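Local coordinates for protein glycosaminoglycan xylosylkinase (Hydra vulgaris, PDB 5XOM) that probably transfers phosphate from ATP to a xylose in the linkage between glycosaminoglycan and protein, as a kinase of the Fam20 family, at residues K256-L261 against N288-I293. Residues are numbered along the deposited sequence; the frame is centred on the assembly and turned at random.
With NAG (2-acetamido-2-deoxy-beta-D-glucopyranose), chain D.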
loop_
_atom_site.group_PDB
_atom_site.type_symbol
_atom_site.label_atom_id
_atom_site.label_comp_id
_atom_site.label_asym_id
_atom_site.label_seq_id
_atom_site.Cartn_x
_atom_site.Cartn_y
_atom_site.Cartn_z
ATOM N N LYS A 256 6.995 22.350 23.305
ATOM C CA LYS A 256 7.782 21.850 22.187
ATOM C C LYS A 256 7.100 20.620 21.610
ATOM O O LYS A 256 6.199 20.036 22.216
ATOM C CB LYS A 256 9.206 21.442 22.581
ATOM C CG LYS A 256 9.238 20.221 23.495
ATOM C CD LYS A 256 10.632 19.616 23.589
ATOM C CE LYS A 256 11.539 20.419 24.474
ATOM N NZ LYS A 256 12.891 19.811 24.606
ATOM N N GLY A 257 7.567 20.207 20.436
ATOM C CA GLY A 257 7.095 18.989 19.825
ATOM C C GLY A 257 5.777 19.155 19.097
ATOM O O GLY A 257 5.301 20.268 18.853
ATOM N N PRO A 258 5.157 18.029 18.746
ATOM C CA PRO A 258 3.973 18.045 17.879
ATOM C C PRO A 258 2.631 18.168 18.587
ATOM O O PRO A 258 1.607 18.179 17.894
ATOM C CB PRO A 258 4.078 16.685 17.173
ATOM C CG PRO A 258 4.680 15.801 18.210
ATOM C CD PRO A 258 5.645 16.661 18.995
ATOM N N ARG A 259 2.587 18.265 19.919
ATOM C CA ARG A 259 1.312 18.103 20.617
ATOM C C ARG A 259 0.321 19.196 20.245
ATOM O O ARG A 259 -0.852 18.914 19.984
ATOM C CB ARG A 259 1.504 18.096 22.127
ATOM C CG ARG A 259 0.197 17.848 22.852
ATOM C CD ARG A 259 -0.384 16.467 22.523
ATOM N NE ARG A 259 0.613 15.408 22.606
ATOM C CZ ARG A 259 0.922 14.785 23.735
ATOM N NH1 ARG A 259 0.317 15.109 24.879
ATOM N NH2 ARG A 259 1.846 13.826 23.726
ATOM N N LEU A 260 0.762 20.457 20.237
ATOM C CA LEU A 260 -0.197 21.541 20.029
ATOM C C LEU A 260 -0.675 21.587 18.583
ATOM O O LEU A 260 -1.862 21.819 18.325
ATOM C CB LEU A 260 0.415 22.882 20.447
ATOM C CG LEU A 260 -0.427 24.114 20.108
ATOM C CD1 LEU A 260 -1.636 24.181 21.022
ATOM C CD2 LEU A 260 0.406 25.383 20.269
ATOM N N LEU A 261 0.216 21.324 17.626
ATOM C CA LEU A 261 -0.233 21.245 16.240
ATOM C C LEU A 261 -1.152 20.047 16.020
ATOM O O LEU A 261 -2.054 20.105 15.175
ATOM C CB LEU A 261 0.964 21.190 15.293
ATOM C CG LEU A 261 1.771 22.481 15.176
ATOM C CD1 LEU A 261 2.930 22.292 14.205
ATOM C CD2 LEU A 261 0.867 23.626 14.737
ATOM N N ASN A 288 10.070 7.404 19.058
ATOM C CA ASN A 288 10.208 8.289 17.903
ATOM C C ASN A 288 9.184 9.427 17.909
ATOM O O ASN A 288 9.062 10.131 16.902
ATOM C CB ASN A 288 10.089 7.522 16.573
ATOM C CG ASN A 288 11.148 6.423 16.400
ATOM O OD1 ASN A 288 12.227 6.453 16.992
ATOM N ND2 ASN A 288 10.811 5.450 15.542
ATOM N N GLY A 289 8.416 9.602 18.987
ATOM C CA GLY A 289 7.497 10.721 19.059
ATOM C C GLY A 289 6.153 10.327 19.641
ATOM O O GLY A 289 6.028 9.320 20.336
ATOM N N SER A 290 5.143 11.152 19.362
ATOM C CA SER A 290 3.797 10.929 19.872
ATOM C C SER A 290 2.786 11.517 18.893
ATOM O O SER A 290 3.127 12.323 18.025
ATOM C CB SER A 290 3.608 11.547 21.264
ATOM O OG SER A 290 3.504 12.959 21.192
ATOM N N MET A 291 1.531 11.101 19.034
ATOM C CA MET A 291 0.466 11.611 18.176
ATOM C C MET A 291 -0.882 11.497 18.866
ATOM O O MET A 291 -1.208 10.442 19.418
ATOM C CB MET A 291 0.415 10.872 16.832
ATOM C CG MET A 291 -0.676 11.398 15.888
ATOM S SD MET A 291 -0.544 10.910 14.155
ATOM C CE MET A 291 -1.103 9.240 14.262
ATOM N N VAL A 292 -1.660 12.579 18.819
ATOM C CA VAL A 292 -3.046 12.536 19.275
ATOM C C VAL A 292 -3.882 11.793 18.241
ATOM O O VAL A 292 -3.821 12.091 17.041
ATOM C CB VAL A 292 -3.583 13.958 19.499
ATOM C CG1 VAL A 292 -5.036 13.928 19.999
ATOM C CG2 VAL A 292 -2.675 14.729 20.445
ATOM N N ILE A 293 -4.650 10.796 18.693
ATOM C CA ILE A 293 -5.385 9.934 17.778
ATOM C C ILE A 293 -6.857 10.305 17.819
ATOM O O ILE A 293 -7.371 10.828 18.813
ATOM C CB ILE A 293 -5.181 8.432 18.079
ATOM C CG1 ILE A 293 -5.586 8.092 19.515
ATOM C CG2 ILE A 293 -3.748 8.013 17.799
ATOM C CD1 ILE A 293 -5.543 6.607 19.809
HETATM C C1 NAG D . 11.344 4.149 15.168
HETATM C C2 NAG D . 12.726 3.676 14.644
HETATM C C3 NAG D . 12.791 2.136 14.671
HETATM C C4 NAG D . 12.336 1.570 16.013
HETATM C C5 NAG D . 10.994 2.167 16.417
HETATM C C6 NAG D . 10.544 1.766 17.802
HETATM C C7 NAG D . 14.213 4.341 12.794
HETATM C C8 NAG D . 14.283 4.816 11.373
HETATM N N2 NAG D . 12.983 4.157 13.293
HETATM O O3 NAG D . 14.104 1.678 14.365
HETATM O O4 NAG D . 12.181 0.158 15.920
HETATM O O5 NAG D . 11.106 3.590 16.432
HETATM O O6 NAG D . 9.431 2.547 18.219
HETATM O O7 NAG D . 15.225 4.149 13.466
HETATM O O HOH W 1 1.408 14.670 19.922
#
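The start of helix 259-273 packs beside strand 289-292, and the backbones come nearest at R259 and M291, with their CA atoms 7.0 Å apart. R259 makes most of the contact. Its CG is anti to the backbone N (chi1 -177°), and the chain then bends at chi2 and chi3. The bends turn the guanidinium edge to S290. R259 NH2 donates to S290 OG over 3.1 Å in an almost straight bond, 172° at the hydrogen. OG lies in the guanidinium plane. One water, in the same plane, completes the link. It accepts from R259 NE at 2.9 Å and is hydrogen-bonded to S290 OG at 3.0 Å. Two neighbouring N-H groups of the guanidinium thus reach one hydroxyl, one directly and one through the water. This should limit rotation of the group.

Strands 280-286 and 289-292 form an antiparallel hairpin that follows the helix in the chain. In protein kinases such a C-lobe hairpin lies between the catalytic loop and the metal-binding DFG motif, and the arrangement here is consistent with that plan. N288, at the hairpin turn, carries an N-linked NAG, with ND2 bonded to C1. The sugar takes no part in the contact with R259.

V292 packs against the aliphatic part of R259. The two side chains cross at about a right angle, with V292 CG2 3.5 Å from R259 CD. P258 adds a smaller touch, its ring CG lying 3.8 Å from the carbonyl O of S290. The same carbonyl O accepts a hydrogen bond from R60 NH1. The carboxylate of D262, the residue after 256-261, accepts a hydrogen bond from the backbone N of V292 through OD2. R259 NH1 bonds to the hydroxyl of Y281, and the guanidinium makes a cation-pi contact with Y283.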